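Local coordinates for arginase, mitochondrial (Medicago truncatula, PDB 6VSS), which hydrolyses L-arginine to urea and L-ornithine with two manganese ions per subunit, and also converts agmatine to putrescine and urea, at residues Ser75-Glu79 with Val281-Glu285; Ala135-Ser139 with Pro165-Ala169; Pro187-His191 with Val228-Val232; Arg215-Ile221 with Val237-Met242. One frame throughout, in Å; residues are numbered along the deposited sequence.

Interaction 1. Residues Ser75-Glu79 with Val281-Glu285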
loop_
_atom_site.group_PDB
_atom_site.type_symbol
_atom_site.label_atom_id
_atom_site.label_comp_id
_atom_site.label_asym_id
_atom_site.label_seq_id
_atom_site.Cartn_x
_atom_site.Cartn_y
_atom_site.Cartn_z
ATOM N N SER B 75 -22.047 4.472 12.747
ATOM C CA SER B 75 -21.637 3.418 11.785
ATOM C C SER B 75 -21.628 2.058 12.500
ATOM O O SER B 75 -21.302 1.989 13.712
ATOM C CB SER B 75 -20.309 3.725 11.161
ATOM O OG SER B 75 -20.280 5.011 10.576
ATOM N N SER B 76 -21.936 1.007 11.762
ATOM C CA SER B 76 -22.107 -0.376 12.267
ATOM C C SER B 76 -20.746 -1.097 12.280
ATOM O O SER B 76 -20.580 -2.007 13.097
ATOM C CB SER B 76 -23.123 -1.094 11.394
ATOM O OG SER B 76 -22.916 -0.751 10.028
ATOM N N PHE B 77 -19.787 -0.672 11.449
ATOM C CA PHE B 77 -18.536 -1.444 11.207
ATOM C C PHE B 77 -17.317 -0.557 11.445
ATOM O O PHE B 77 -16.410 -1.030 12.096
ATOM C CB PHE B 77 -18.600 -2.066 9.808
ATOM C CG PHE B 77 -17.334 -2.681 9.264
ATOM C CD1 PHE B 77 -16.844 -3.873 9.783
ATOM C CD2 PHE B 77 -16.641 -2.073 8.219
ATOM C CE1 PHE B 77 -15.676 -4.425 9.275
ATOM C CE2 PHE B 77 -15.477 -2.631 7.721
ATOM C CZ PHE B 77 -15.006 -3.809 8.236
ATOM N N HIS B 78 -17.262 0.646 10.871
ATOM C CA HIS B 78 -16.055 1.509 10.904
ATOM C C HIS B 78 -16.461 2.992 10.955
ATOM O O HIS B 78 -17.320 3.427 10.135
ATOM C CB HIS B 78 -15.133 1.101 9.736
ATOM C CG HIS B 78 -13.756 1.620 9.902
ATOM N ND1 HIS B 78 -13.501 2.974 9.968
ATOM C CD2 HIS B 78 -12.561 0.985 10.072
ATOM C CE1 HIS B 78 -12.198 3.152 10.142
ATOM N NE2 HIS B 78 -11.597 1.950 10.216
ATOM N N GLU B 79 -15.897 3.746 11.888
ATOM C CA GLU B 79 -16.285 5.160 12.145
ATOM C C GLU B 79 -15.406 6.188 11.411
ATOM O O GLU B 79 -15.579 7.353 11.657
ATOM C CB GLU B 79 -16.209 5.406 13.652
ATOM C CG GLU B 79 -17.093 4.468 14.464
ATOM C CD GLU B 79 -17.252 4.763 15.945
ATOM O OE1 GLU B 79 -16.808 5.796 16.401
ATOM O OE2 GLU B 79 -17.800 3.934 16.624
ATOM N N VAL B 281 -14.398 3.438 1.676
ATOM C CA VAL B 281 -15.734 3.383 2.352
ATOM C C VAL B 281 -15.678 2.315 3.441
ATOM O O VAL B 281 -14.831 1.414 3.314
ATOM C CB VAL B 281 -16.867 3.058 1.349
ATOM C CG1 VAL B 281 -17.016 4.152 0.300
ATOM C CG2 VAL B 281 -16.690 1.726 0.654
ATOM N N SER B 282 -16.589 2.338 4.404
ATOM C CA SER B 282 -16.726 1.285 5.437
ATOM C C SER B 282 -17.291 -0.036 4.858
ATOM O O SER B 282 -16.807 -1.100 5.272
ATOM C CB SER B 282 -17.575 1.812 6.602
ATOM O OG SER B 282 -16.901 2.883 7.266
ATOM N N HIS B 283 -18.230 -0.011 3.920
ATOM C CA HIS B 283 -18.955 -1.227 3.488
ATOM C C HIS B 283 -18.638 -1.465 2.025
ATOM O O HIS B 283 -19.379 -0.993 1.212
ATOM C CB HIS B 283 -20.466 -1.040 3.723
ATOM C CG HIS B 283 -20.755 -0.817 5.155
ATOM N ND1 HIS B 283 -20.945 -1.870 6.032
ATOM C CD2 HIS B 283 -20.790 0.316 5.892
ATOM C CE1 HIS B 283 -21.134 -1.393 7.256
ATOM N NE2 HIS B 283 -21.030 -0.048 7.205
ATOM N N HIS B 284 -17.597 -2.202 1.706
ATOM C CA HIS B 284 -17.341 -2.634 0.311
ATOM C C HIS B 284 -18.509 -3.537 -0.182
ATOM O O HIS B 284 -18.804 -4.518 0.485
ATOM C CB HIS B 284 -15.994 -3.314 0.205
ATOM C CG HIS B 284 -14.847 -2.410 0.370
ATOM N ND1 HIS B 284 -13.689 -2.808 1.002
ATOM C CD2 HIS B 284 -14.635 -1.142 -0.006
ATOM C CE1 HIS B 284 -12.858 -1.803 1.078
ATOM N NE2 HIS B 284 -13.392 -0.782 0.432
ATOM N N GLU B 285 -19.183 -3.219 -1.297
ATOM C CA GLU B 285 -20.241 -4.111 -1.869
ATOM C C GLU B 285 -19.962 -4.272 -3.356
ATOM O O GLU B 285 -20.365 -3.431 -4.143
ATOM C CB GLU B 285 -21.650 -3.525 -1.674
ATOM C CG GLU B 285 -22.017 -3.246 -0.234
ATOM C CD GLU B 285 -22.332 -4.468 0.612
ATOM O OE1 GLU B 285 -22.503 -5.558 0.007
ATOM O OE2 GLU B 285 -22.398 -4.323 1.897
HETATM O O HOH W 1 -19.605 1.469 9.168
#
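Two irregular loops, one following strand 63-69 and the other strand 264-269, meet beside the dimanganese centre, their backbones closest at His78 and Ser282 (CA to CA 5.5 Å). The aromatic share of the contact falls to Phe77. Its ring lies obliquely to that of His283, with centroids 5.9 Å apart and planes at 53°, and Phe77 CB sits 3.7 Å from His283 CE1; Phe77 CD2 also approaches Ser282 O to 3.1 Å. The polar share runs through water 1, which accepts from His78 N at 3.0 Å and is hydrogen-bonded to His283 NE2 at 2.9 Å, so that one solvent molecule joins backbone to imidazole. Nearby, Ser282 OG lies 3.0 Å from His78 O and is hydrogen-bonded to Asn314. Ser76 OG reaches the edge of the His283 ring, 3.4 Å from CE1, while bonding to His200. On its other nitrogen, ND1, His283 is held by the backbone oxygen of Ser96 of the second subunit. Ser76 and, on that subunit, Ser96 both belong to the L-ornithine site. With its two nitrogens bound to water and to a neighbouring chain, and its ring against the manganese ligand His186, His283 couples the ornithine-binding loop, the metal centre and the subunit interface.

Interaction 2. Residues Ala135-Ser139 with Pro165-Ala169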
loop_
_atom_site.group_PDB
_atom_site.type_symbol
_atom_site.label_atom_id
_atom_site.label_comp_id
_atom_site.label_asym_id
_atom_site.label_seq_id
_atom_site.Cartn_x
_atom_site.Cartn_y
_atom_site.Cartn_z
ATOM N N ALA B 135 -28.548 15.344 17.103
ATOM C CA ALA B 135 -29.353 15.439 15.866
ATOM C C ALA B 135 -29.991 16.836 15.767
ATOM O O ALA B 135 -29.947 17.429 14.683
ATOM C CB ALA B 135 -30.384 14.356 15.881
ATOM N N ASN B 136 -30.509 17.342 16.883
ATOM C CA ASN B 136 -31.130 18.686 16.944
ATOM C C ASN B 136 -30.093 19.739 16.557
ATOM O O ASN B 136 -30.417 20.640 15.832
ATOM C CB ASN B 136 -31.727 18.944 18.326
ATOM C CG ASN B 136 -33.119 18.368 18.482
ATOM O OD1 ASN B 136 -33.723 17.918 17.523
ATOM N ND2 ASN B 136 -33.634 18.368 19.692
ATOM N N VAL B 137 -28.867 19.590 17.043
ATOM C CA VAL B 137 -27.778 20.560 16.754
ATOM C C VAL B 137 -27.430 20.494 15.257
ATOM O O VAL B 137 -27.163 21.560 14.661
ATOM C CB VAL B 137 -26.543 20.295 17.639
ATOM C CG1 VAL B 137 -25.314 20.950 17.042
ATOM C CG2 VAL B 137 -26.766 20.759 19.077
ATOM N N ILE B 138 -27.463 19.312 14.647
ATOM C CA ILE B 138 -27.177 19.177 13.185
ATOM C C ILE B 138 -28.287 19.899 12.398
ATOM O O ILE B 138 -27.982 20.642 11.429
ATOM C CB ILE B 138 -27.051 17.698 12.805
ATOM C CG1 ILE B 138 -25.741 17.103 13.344
ATOM C CG2 ILE B 138 -27.145 17.533 11.308
ATOM C CD1 ILE B 138 -25.762 15.567 13.466
ATOM N N SER B 139 -29.539 19.735 12.817
ATOM C CA SER B 139 -30.714 20.388 12.165
ATOM C C SER B 139 -30.563 21.914 12.249
ATOM O O SER B 139 -30.829 22.599 11.235
ATOM C CB SER B 139 -32.042 19.956 12.767
ATOM O OG SER B 139 -32.288 18.576 12.538
ATOM N N PRO B 165 -31.487 14.132 10.278
ATOM C CA PRO B 165 -31.542 15.509 10.775
ATOM C C PRO B 165 -31.381 16.606 9.709
ATOM O O PRO B 165 -31.991 17.690 9.863
ATOM C CB PRO B 165 -30.375 15.610 11.782
ATOM C CG PRO B 165 -29.576 14.321 11.640
ATOM C CD PRO B 165 -30.541 13.319 11.046
ATOM N N VAL B 166 -30.611 16.336 8.650
ATOM C CA VAL B 166 -30.479 17.304 7.528
ATOM C C VAL B 166 -31.837 17.408 6.825
ATOM O O VAL B 166 -32.320 18.514 6.614
ATOM C CB VAL B 166 -29.377 16.897 6.543
ATOM C CG1 VAL B 166 -29.226 17.906 5.430
ATOM C CG2 VAL B 166 -28.085 16.652 7.276
ATOM N N VAL B 167 -32.434 16.286 6.461
ATOM C CA VAL B 167 -33.653 16.337 5.619
ATOM C C VAL B 167 -34.817 16.848 6.488
ATOM O O VAL B 167 -35.639 17.608 5.975
ATOM C CB VAL B 167 -33.895 14.985 4.960
ATOM C CG1 VAL B 167 -35.315 14.850 4.472
ATOM C CG2 VAL B 167 -32.868 14.747 3.842
ATOM N N ARG B 168 -34.838 16.517 7.774
ATOM C CA ARG B 168 -35.867 17.041 8.705
ATOM C C ARG B 168 -35.810 18.575 8.696
ATOM O O ARG B 168 -36.889 19.267 8.703
ATOM C CB ARG B 168 -35.661 16.497 10.122
ATOM C CG ARG B 168 -36.544 17.196 11.148
ATOM C CD ARG B 168 -36.289 16.690 12.557
ATOM N NE ARG B 168 -34.921 16.877 13.040
ATOM C CZ ARG B 168 -34.422 16.282 14.112
ATOM N NH1 ARG B 168 -35.179 15.473 14.818
ATOM N NH2 ARG B 168 -33.179 16.491 14.497
ATOM N N ALA B 169 -34.591 19.099 8.781
ATOM C CA ALA B 169 -34.303 20.544 8.868
ATOM C C ALA B 169 -34.705 21.212 7.551
ATOM O O ALA B 169 -35.342 22.296 7.620
ATOM C CB ALA B 169 -32.858 20.740 9.159
#
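Pro165 lays its ring against helix 131-146, with CB 3.8 Å from Ile138 CG2, 4.3 Å from Ala135 CB and 3.5 Å from Ala135 O. Ile138 CG2 extends this apolar patch to Val166 CG2 at 4.2 Å. Ser139 makes the polar link: its hydroxyl OG donates to Pro165 O at 2.8 Å and accepts from Arg168 NH2 at 3.0 Å and Arg168 NE at 3.2 Å, so the guanidinium spans the gap between the helices with its edge turned to the serine. Pro165 O also takes the intrahelical bond from Ala169 N (3.1 Å). At the same serine the backbones come closest, Ser139 CA 4.9 Å from Ala169 CA, with the small Ala169 CB 3.4 Å from Ser139 O. The axes of segments 135-139 and 165-169 cross at -49° and approach to 8.5 Å. In this alpha/beta fold, helices 131-146 and 163-174 precede and follow strand 151-157; Val142 continues the packing onto Val166 and Ala169, and Val166 and Val167 rest on Tyr265 of strand 264-269.

Interaction 3. Residues Pro187-His191 with Val228-Val232. With MN (manganese (II) ion), chain J.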
loop_
_atom_site.group_PDB
_atom_site.type_symbol
_atom_site.label_atom_id
_atom_site.label_comp_id
_atom_site.label_asym_id
_atom_site.label_seq_id
_atom_site.Cartn_x
_atom_site.Cartn_y
_atom_site.Cartn_z
ATOM N N PRO B 187 -30.308 0.254 1.249
ATOM C CA PRO B 187 -31.496 1.105 1.309
ATOM C C PRO B 187 -31.497 2.078 2.501
ATOM O O PRO B 187 -32.258 3.033 2.470
ATOM C CB PRO B 187 -32.667 0.108 1.370
ATOM C CG PRO B 187 -32.106 -1.198 0.787
ATOM C CD PRO B 187 -30.625 -1.187 1.154
ATOM N N ASP B 188 -30.788 1.760 3.579
ATOM C CA ASP B 188 -30.834 2.526 4.846
ATOM C C ASP B 188 -32.279 2.727 5.320
ATOM O O ASP B 188 -32.548 3.777 5.892
ATOM C CB ASP B 188 -30.146 3.871 4.693
ATOM C CG ASP B 188 -28.639 3.782 4.509
ATOM O OD1 ASP B 188 -28.104 2.657 4.676
ATOM O OD2 ASP B 188 -28.030 4.852 4.266
ATOM N N LEU B 189 -33.100 1.667 5.281
ATOM C CA LEU B 189 -34.537 1.728 5.665
ATOM C C LEU B 189 -34.882 0.795 6.836
ATOM O O LEU B 189 -36.066 0.649 7.097
ATOM C CB LEU B 189 -35.352 1.375 4.425
ATOM C CG LEU B 189 -35.609 2.562 3.505
ATOM C CD1 LEU B 189 -36.058 2.098 2.121
ATOM C CD2 LEU B 189 -36.656 3.494 4.116
ATOM N N TYR B 190 -33.904 0.213 7.537
ATOM C CA TYR B 190 -34.160 -0.629 8.734
ATOM C C TYR B 190 -35.025 0.108 9.764
ATOM O O TYR B 190 -34.729 1.277 10.081
ATOM C CB TYR B 190 -32.871 -0.941 9.473
ATOM C CG TYR B 190 -32.061 -2.029 8.845
ATOM C CD1 TYR B 190 -32.241 -3.356 9.210
ATOM C CD2 TYR B 190 -31.097 -1.717 7.898
ATOM C CE1 TYR B 190 -31.446 -4.345 8.656
ATOM C CE2 TYR B 190 -30.291 -2.694 7.341
ATOM C CZ TYR B 190 -30.483 -4.010 7.712
ATOM O OH TYR B 190 -29.714 -4.965 7.111
ATOM N N HIS B 191 -36.024 -0.561 10.336
ATOM C CA HIS B 191 -36.843 0.039 11.424
ATOM C C HIS B 191 -35.985 0.090 12.686
ATOM O O HIS B 191 -36.107 1.060 13.431
ATOM C CB HIS B 191 -38.140 -0.732 11.675
ATOM C CG HIS B 191 -38.909 -0.214 12.846
ATOM N ND1 HIS B 191 -39.378 1.095 12.910
ATOM C CD2 HIS B 191 -39.295 -0.813 13.989
ATOM C CE1 HIS B 191 -40.030 1.268 14.033
ATOM N NE2 HIS B 191 -39.988 0.114 14.716
ATOM N N VAL B 228 -36.412 -5.379 4.949
ATOM C CA VAL B 228 -36.293 -3.984 4.424
ATOM C C VAL B 228 -37.035 -3.930 3.098
ATOM O O VAL B 228 -37.597 -2.872 2.801
ATOM C CB VAL B 228 -34.815 -3.565 4.331
ATOM C CG1 VAL B 228 -34.591 -2.358 3.444
ATOM C CG2 VAL B 228 -34.285 -3.333 5.738
ATOM N N ARG B 229 -37.127 -5.069 2.396
ATOM C CA ARG B 229 -38.041 -5.188 1.230
ATOM C C ARG B 229 -39.453 -4.856 1.706
ATOM O O ARG B 229 -40.137 -4.166 0.949
ATOM C CB ARG B 229 -37.901 -6.534 0.531
ATOM C CG ARG B 229 -36.655 -6.605 -0.329
ATOM C CD ARG B 229 -36.557 -7.940 -0.998
ATOM N NE ARG B 229 -35.244 -8.219 -1.575
ATOM C CZ ARG B 229 -34.841 -7.809 -2.768
ATOM N NH1 ARG B 229 -35.641 -7.032 -3.474
ATOM N NH2 ARG B 229 -33.656 -8.154 -3.259
ATOM N N GLU B 230 -39.836 -5.247 2.932
ATOM C CA GLU B 230 -41.161 -4.863 3.519
ATOM C C GLU B 230 -41.219 -3.342 3.609
ATOM O O GLU B 230 -42.264 -2.759 3.334
ATOM C CB GLU B 230 -41.423 -5.322 4.969
ATOM C CG GLU B 230 -41.359 -6.814 5.285
ATOM C CD GLU B 230 -41.605 -7.153 6.773
ATOM O OE1 GLU B 230 -40.665 -7.671 7.480
ATOM O OE2 GLU B 230 -42.745 -6.879 7.258
ATOM N N GLN B 231 -40.137 -2.741 4.101
ATOM C CA GLN B 231 -40.093 -1.284 4.409
ATOM C C GLN B 231 -40.299 -0.518 3.093
ATOM O O GLN B 231 -41.158 0.388 3.063
ATOM C CB GLN B 231 -38.793 -0.932 5.141
ATOM C CG GLN B 231 -38.738 -1.434 6.572
ATOM C CD GLN B 231 -39.556 -0.592 7.519
ATOM O OE1 GLN B 231 -40.758 -0.767 7.658
ATOM N NE2 GLN B 231 -38.893 0.347 8.182
ATOM N N VAL B 232 -39.602 -0.962 2.033
ATOM C CA VAL B 232 -39.706 -0.431 0.639
ATOM C C VAL B 232 -41.167 -0.427 0.194
ATOM O O VAL B 232 -41.637 0.613 -0.264
ATOM C CB VAL B 232 -38.847 -1.240 -0.339
ATOM C CG1 VAL B 232 -39.106 -0.824 -1.768
ATOM C CG2 VAL B 232 -37.367 -1.117 -0.021
HETATM MN MN MN J . -26.160 4.789 3.163
HETATM O O HOH W 2 -25.712 2.812 3.547
#
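A methyl group of Val228 sits almost squarely over the Tyr190 ring: CG2 lies 4.0 Å from the ring centroid and 8° off the normal, a CH-pi contact although the tyrosine's CA-to-CB bond points away from helix 226-234. The other methyl, Val228 CG1, packs on Pro187 CB at 3.8 Å and Leu189 CB at 3.9 Å, and Leu189 CD1 meets Val232 CG2 at 4.1 Å one turn on. Polar anchorage comes from Gln231, whose NE2 donates to Leu189 O at 3.0 Å. Asp188 turns its side chain to the metal site. Its backbone is left-handed helical (phi 52°, psi 45°); Asp188 OD2 binds manganese at 2.2 Å, and Asp188 OD1 accepts from water 2 at 2.6 Å, itself 2.1 Å from the metal. His160, Asp184 and Asp269 complete this coordination. Asp188, Leu189 and Tyr190 belong to the L-ornithine site, and the loop divides its chemistry: the carboxylate serves metal and water, while flanking apolar groups and a carbonyl hold it against the helix.

Interaction 4. Residues Arg215-Ile221 with Val237-Met242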
loop_
_atom_site.group_PDB
_atom_site.type_symbol
_atom_site.label_atom_id
_atom_site.label_comp_id
_atom_site.label_asym_id
_atom_site.label_seq_id
_atom_site.Cartn_x
_atom_site.Cartn_y
_atom_site.Cartn_z
ATOM N N ARG B 215 -41.555 11.190 -2.549
ATOM C CA ARG B 215 -40.801 10.208 -3.338
ATOM C C ARG B 215 -39.406 10.042 -2.738
ATOM O O ARG B 215 -38.857 10.988 -2.120
ATOM C CB ARG B 215 -40.774 10.664 -4.788
ATOM C CG ARG B 215 -42.172 10.743 -5.395
ATOM C CD ARG B 215 -42.123 11.045 -6.873
ATOM N NE ARG B 215 -41.428 10.002 -7.598
ATOM C CZ ARG B 215 -40.858 10.164 -8.784
ATOM N NH1 ARG B 215 -40.886 11.332 -9.411
ATOM N NH2 ARG B 215 -40.265 9.141 -9.356
ATOM N N LEU B 216 -38.937 8.813 -2.764
ATOM C CA LEU B 216 -37.555 8.453 -2.406
ATOM C C LEU B 216 -37.089 7.540 -3.523
ATOM O O LEU B 216 -37.554 6.408 -3.595
ATOM C CB LEU B 216 -37.544 7.749 -1.057
ATOM C CG LEU B 216 -36.254 7.016 -0.680
ATOM C CD1 LEU B 216 -35.028 7.897 -0.847
ATOM C CD2 LEU B 216 -36.382 6.514 0.758
ATOM N N VAL B 217 -36.250 8.031 -4.389
ATOM C CA VAL B 217 -35.779 7.246 -5.559
ATOM C C VAL B 217 -34.385 6.757 -5.228
ATOM O O VAL B 217 -33.548 7.626 -5.022
ATOM C CB VAL B 217 -35.793 8.119 -6.809
ATOM C CG1 VAL B 217 -35.345 7.345 -8.029
ATOM C CG2 VAL B 217 -37.160 8.733 -6.996
ATOM N N GLN B 218 -34.204 5.442 -5.088
ATOM C CA GLN B 218 -32.939 4.854 -4.599
ATOM C C GLN B 218 -32.247 4.245 -5.798
ATOM O O GLN B 218 -32.892 3.477 -6.532
ATOM C CB GLN B 218 -33.187 3.798 -3.521
ATOM C CG GLN B 218 -34.088 4.300 -2.397
ATOM C CD GLN B 218 -34.000 3.434 -1.155
ATOM O OE1 GLN B 218 -34.295 2.233 -1.177
ATOM N NE2 GLN B 218 -33.541 4.024 -0.068
ATOM N N VAL B 219 -30.968 4.465 -5.942
ATOM C CA VAL B 219 -30.194 3.950 -7.105
ATOM C C VAL B 219 -28.869 3.359 -6.620
ATOM O O VAL B 219 -28.195 3.999 -5.836
ATOM C CB VAL B 219 -29.994 5.087 -8.119
ATOM C CG1 VAL B 219 -29.168 4.659 -9.326
ATOM C CG2 VAL B 219 -31.318 5.653 -8.555
ATOM N N GLY B 220 -28.493 2.200 -7.160
ATOM C CA GLY B 220 -27.265 1.442 -6.846
ATOM C C GLY B 220 -27.471 0.340 -5.812
ATOM O O GLY B 220 -26.488 -0.287 -5.414
ATOM N N ILE B 221 -28.720 0.050 -5.469
ATOM C CA ILE B 221 -29.048 -0.877 -4.362
ATOM C C ILE B 221 -28.675 -2.310 -4.757
ATOM O O ILE B 221 -29.097 -2.732 -5.829
ATOM C CB ILE B 221 -30.539 -0.747 -3.994
ATOM C CG1 ILE B 221 -30.889 0.684 -3.620
ATOM C CG2 ILE B 221 -30.877 -1.739 -2.899
ATOM C CD1 ILE B 221 -30.314 1.127 -2.331
ATOM N N VAL B 237 -41.464 3.231 -1.474
ATOM C CA VAL B 237 -40.102 3.662 -1.880
ATOM C C VAL B 237 -39.834 3.111 -3.263
ATOM O O VAL B 237 -40.125 1.939 -3.497
ATOM C CB VAL B 237 -39.025 3.160 -0.910
ATOM C CG1 VAL B 237 -37.622 3.529 -1.414
ATOM C CG2 VAL B 237 -39.251 3.677 0.500
ATOM N N GLU B 238 -39.275 3.934 -4.130
ATOM C CA GLU B 238 -38.892 3.522 -5.495
ATOM C C GLU B 238 -37.466 2.987 -5.462
ATOM O O GLU B 238 -36.555 3.695 -5.924
ATOM C CB GLU B 238 -39.018 4.708 -6.432
ATOM C CG GLU B 238 -40.446 4.983 -6.811
ATOM C CD GLU B 238 -40.566 6.354 -7.392
ATOM O OE1 GLU B 238 -40.098 6.549 -8.540
ATOM O OE2 GLU B 238 -41.045 7.224 -6.660
ATOM N N THR B 239 -37.271 1.765 -5.005
ATOM C CA THR B 239 -35.915 1.180 -4.905
ATOM C C THR B 239 -35.489 0.632 -6.264
ATOM O O THR B 239 -36.088 -0.328 -6.702
ATOM C CB THR B 239 -35.887 0.106 -3.829
ATOM O OG1 THR B 239 -36.288 0.757 -2.624
ATOM C CG2 THR B 239 -34.537 -0.557 -3.678
ATOM N N HIS B 240 -34.417 1.130 -6.862
ATOM C CA HIS B 240 -33.849 0.525 -8.079
ATOM C C HIS B 240 -32.609 -0.288 -7.720
ATOM O O HIS B 240 -31.596 0.305 -7.332
ATOM C CB HIS B 240 -33.586 1.609 -9.126
ATOM C CG HIS B 240 -34.812 2.343 -9.521
ATOM N ND1 HIS B 240 -35.604 1.922 -10.563
ATOM C CD2 HIS B 240 -35.428 3.431 -9.011
ATOM C CE1 HIS B 240 -36.650 2.729 -10.680
ATOM N NE2 HIS B 240 -36.576 3.639 -9.755
ATOM N N GLU B 241 -32.664 -1.598 -7.962
ATOM C CA GLU B 241 -31.562 -2.567 -7.707
ATOM C C GLU B 241 -30.613 -2.671 -8.911
ATOM O O GLU B 241 -31.079 -2.537 -10.090
ATOM C CB GLU B 241 -32.207 -3.896 -7.348
ATOM C CG GLU B 241 -32.973 -3.818 -6.034
ATOM C CD GLU B 241 -33.647 -5.144 -5.664
ATOM O OE1 GLU B 241 -32.956 -6.199 -5.685
ATOM O OE2 GLU B 241 -34.857 -5.127 -5.359
ATOM N N MET B 242 -29.325 -2.879 -8.652
ATOM C CA MET B 242 -28.320 -3.028 -9.745
ATOM C C MET B 242 -28.732 -4.143 -10.725
ATOM O O MET B 242 -28.450 -4.022 -11.900
ATOM C CB MET B 242 -26.934 -3.366 -9.197
ATOM C CG MET B 242 -26.272 -2.234 -8.456
ATOM S SD MET B 242 -26.020 -0.777 -9.502
ATOM C CE MET B 242 -24.777 -1.358 -10.661
HETATM O O HOH W 3 -41.115 7.069 -3.607
HETATM O O HOH W 4 -29.760 0.735 -9.403
#
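Chi3 in p brings the Arg215 guanidinium edge-on to Glu238 at one end of a parallel strand pair. The two-pronged salt bridge joins Arg215 NE to Glu238 OE2 at 3.0 Å and Arg215 NH2 to Glu238 OE1 at 2.7 Å. Gln218, with chi1 m and chi2 t, extends its amide along the sheet face shared with Thr239, where OE1 accepts from Thr239 OG1 at 2.9 Å and NE2 bonds to His182 and Pro187 O. On the other face, chi1 m and chi2 of -90° set the His240 ring beside Val217, with His240 CD2 4.0 Å from Val217 CG1, while ND1 bonds to Asp248. Ile221 CG1 meets Thr239 CG2 at 3.9 Å, and Met242, m at all three chi angles, folds back to put CG 3.6 Å from Gly220 O.

Backbone bonds from Glu238 N to Leu216 O (3.1 Å), Gln218 N to Glu238 O (3.0 Å) and His240 N to Gln218 O (2.8 Å) fix the register. At Gly220, phi of 96° turns the chain; water 4 bridges Gly220 N and His240 O, and a weak Ile221 N to His240 O bond (3.4 Å) and Met242 N to Ile221 O (2.8 Å) follow. The pair closes a beta-alpha-beta crossover through helix 226-234; strand 238-241 is an edge strand of the sheet within this chain, strand 178-183 flanks 213-221, and Leu252 of helix 245-252 packs on Val219 and His240.

Overall arrangement
Interactions 3 and 4 are the most tightly coupled, their centres 11 Å apart: helix 226-234 connects the paired strands, Arg229 NH1 forms a salt bridge with Glu241 OE2 at 2.8 Å, and Pro187 N lies 3.7 Å from Ile221 CD1. The strand pair thereby backs the loop of interaction 3, which carries the manganese ligand Asp188. Interaction 1 approaches the dimanganese centre with the His283 side chain about 6 Å from a manganese ion; its centre is 18 Å from that of interaction 3, and both meet the second subunit. Interaction 2 stands apart, its centre 21 to 23 Å from the others and the Pro165 side chain about 12 Å from a manganese ion, where no other chain touches.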